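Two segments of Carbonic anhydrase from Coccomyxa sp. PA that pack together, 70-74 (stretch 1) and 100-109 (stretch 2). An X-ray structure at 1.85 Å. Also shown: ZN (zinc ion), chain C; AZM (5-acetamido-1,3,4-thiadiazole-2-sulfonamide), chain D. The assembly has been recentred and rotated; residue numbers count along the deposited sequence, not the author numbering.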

# COMPACT_ATOMS: atom_id res chain seq x y z
N ASN A 70 12.73 8.00 0.41
CA ASN A 70 11.78 7.68 -0.69
C ASN A 70 11.65 8.92 -1.57
O ASN A 70 12.16 10.00 -1.22
CB ASN A 70 10.40 7.26 -0.07
CG ASN A 70 9.72 8.40 0.71
OD1 ASN A 70 9.41 9.49 0.18
ND2 ASN A 70 9.41 8.14 1.97
N VAL A 71 10.99 8.77 -2.71
CA VAL A 71 10.83 9.95 -3.60
C VAL A 71 9.99 11.05 -3.00
O VAL A 71 8.77 10.90 -2.71
CB VAL A 71 10.23 9.44 -5.00
CG1 VAL A 71 9.66 10.68 -5.79
CG2 VAL A 71 11.25 8.56 -5.75
N GLY A 72 10.61 12.23 -2.78
CA GLY A 72 9.89 13.29 -2.11
C GLY A 72 9.82 13.28 -0.58
O GLY A 72 9.15 14.11 -0.04
N ASN A 73 10.47 12.34 0.15
CA ASN A 73 10.49 12.40 1.57
C ASN A 73 9.11 12.49 2.20
O ASN A 73 8.81 13.29 3.06
CB ASN A 73 11.52 13.44 2.14
CG ASN A 73 11.33 14.88 1.65
OD1 ASN A 73 12.03 15.33 0.71
ND2 ASN A 73 10.50 15.63 2.35
N LEU A 74 8.25 11.59 1.75
CA LEU A 74 6.86 11.66 2.13
C LEU A 74 6.59 10.67 3.30
O LEU A 74 7.17 9.62 3.35
CB LEU A 74 6.03 11.11 0.96
CG LEU A 74 6.18 12.00 -0.32
CD1 LEU A 74 5.15 11.43 -1.27
CD2 LEU A 74 5.73 13.46 -0.09
ZN ZN C . 13.96 14.89 -4.02
C1 AZM D . 13.17 13.43 -8.16
C2 AZM D . 11.52 13.40 -9.92
C3 AZM D . 9.33 12.69 -10.56
C4 AZM D . 8.40 12.35 -11.71
N1 AZM D . 14.34 14.50 -5.88
N2 AZM D . 12.58 14.24 -10.18
N3 AZM D . 13.62 14.26 -9.11
N4 AZM D . 10.41 13.43 -10.82
O1 AZM D . 15.25 12.42 -6.94
O2 AZM D . 13.08 12.51 -5.89
O3 AZM D . 9.14 12.28 -9.38
S1 AZM D . 14.13 13.18 -6.72
S2 AZM D . 11.65 12.55 -8.45
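Stretch 2 (100-109) VCGHYNCGAC

How does stretch 2 run past stretch 1? It enters as a strand, 100-103, loops through Tyr-104 and Asn-105, and starts a helix at Gly-107, with Cys-106 as N-cap. Stretch 1 is a type II turn from Asn-70 to Asn-73, closed by Asn-73 N to Asn-70 O at 3.2 Å. The CA atoms of Asn-73 and Gly-102 lie 6.3 Å apart, those of Gly-72 and Ala-108 5.1 Å, so the turn meets both strand and helix.

What does Asn-73 do against the strand? It has the largest covered area, and its CA-to-CB bond points toward stretch 2. Its OD1 lies 3.3 Å from Gly-102 CA, and its CG 3.3 Å from Cys-101 O. No direct hydrogen bond joins the stretches; instead a water donates to Asn-73 OD1 (2.7 Å) and accepts from His-103 N (3.1 Å).

What does the start of the helix rest on? Ala-108 points its CA-to-CB bond toward stretch 1, and its CB lies 3.5 Å from Val-71 CG1 and 3.6 Å from Gly-72 N. A CB on Gly-72 would fall 3.3 Å from Ala-108 CB, and the backbone angles there already call for glycine.

Where does the zinc fit? His-103 NE2 (2.1 Å) and Cys-106 SG (2.4 Å) bind ZN, and Cys-106 SG also lies 4.3 Å from Gly-72 CA.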

# COMPACT_ATOMS: atom_id res chain seq x y z
N VAL A 100 13.15 15.21 9.61
CA VAL A 100 12.38 15.11 8.37
C VAL A 100 13.04 16.10 7.49
O VAL A 100 12.91 17.31 7.71
CB VAL A 100 10.91 15.51 8.66
CG1 VAL A 100 9.99 15.51 7.31
CG2 VAL A 100 10.33 14.59 9.72
N CYS A 101 13.67 15.58 6.47
CA CYS A 101 14.53 16.41 5.66
C CYS A 101 14.03 16.53 4.24
O CYS A 101 14.02 15.52 3.54
CB CYS A 101 15.94 15.81 5.65
SG CYS A 101 17.14 16.96 4.87
N GLY A 102 13.64 17.73 3.80
CA GLY A 102 13.46 17.88 2.34
C GLY A 102 14.73 18.46 1.71
O GLY A 102 15.72 18.72 2.42
N HIS A 103 14.71 18.72 0.41
CA HIS A 103 15.89 19.36 -0.20
C HIS A 103 15.48 20.27 -1.39
O HIS A 103 14.56 19.96 -2.18
CB HIS A 103 16.90 18.32 -0.68
CG HIS A 103 16.43 17.51 -1.85
ND1 HIS A 103 16.80 17.76 -3.16
CD2 HIS A 103 15.59 16.45 -1.89
CE1 HIS A 103 16.24 16.85 -3.95
NE2 HIS A 103 15.50 16.04 -3.21
N TYR A 104 16.21 21.40 -1.58
CA TYR A 104 15.94 22.24 -2.78
C TYR A 104 16.32 21.50 -4.01
O TYR A 104 17.12 20.56 -3.97
CB TYR A 104 16.73 23.59 -2.64
CG TYR A 104 16.18 24.37 -1.47
CD1 TYR A 104 16.95 24.60 -0.33
CD2 TYR A 104 14.84 24.81 -1.47
CE1 TYR A 104 16.47 25.34 0.71
CE2 TYR A 104 14.33 25.54 -0.40
CZ TYR A 104 15.16 25.78 0.70
OH TYR A 104 14.69 26.47 1.74
N ASN A 105 15.71 21.87 -5.15
CA ASN A 105 15.97 21.20 -6.40
C ASN A 105 15.40 19.73 -6.42
O ASN A 105 15.89 18.86 -7.14
CB ASN A 105 17.47 21.25 -6.87
CG ASN A 105 17.62 21.05 -8.37
OD1 ASN A 105 18.19 20.06 -8.85
ND2 ASN A 105 17.18 22.08 -9.16
N CYS A 106 14.35 19.51 -5.63
CA CYS A 106 13.72 18.18 -5.49
C CYS A 106 12.75 18.05 -6.63
O CYS A 106 11.72 18.71 -6.63
CB CYS A 106 12.98 18.13 -4.15
SG CYS A 106 12.11 16.45 -4.01
N GLY A 107 13.12 17.25 -7.59
CA GLY A 107 12.30 16.95 -8.71
C GLY A 107 10.95 16.35 -8.36
O GLY A 107 10.00 16.51 -9.15
N ALA A 108 10.82 15.71 -7.20
CA ALA A 108 9.50 15.18 -6.86
C ALA A 108 8.59 16.33 -6.54
O ALA A 108 7.40 16.29 -6.87
CB ALA A 108 9.59 14.18 -5.59
N CYS A 109 9.12 17.36 -5.85
CA CYS A 109 8.31 18.51 -5.53
C CYS A 109 7.95 19.30 -6.79
O CYS A 109 6.85 19.85 -6.87
CB CYS A 109 9.02 19.47 -4.57
SG CYS A 109 8.99 18.70 -2.87
O HOH W 1 12.22 17.45 -0.88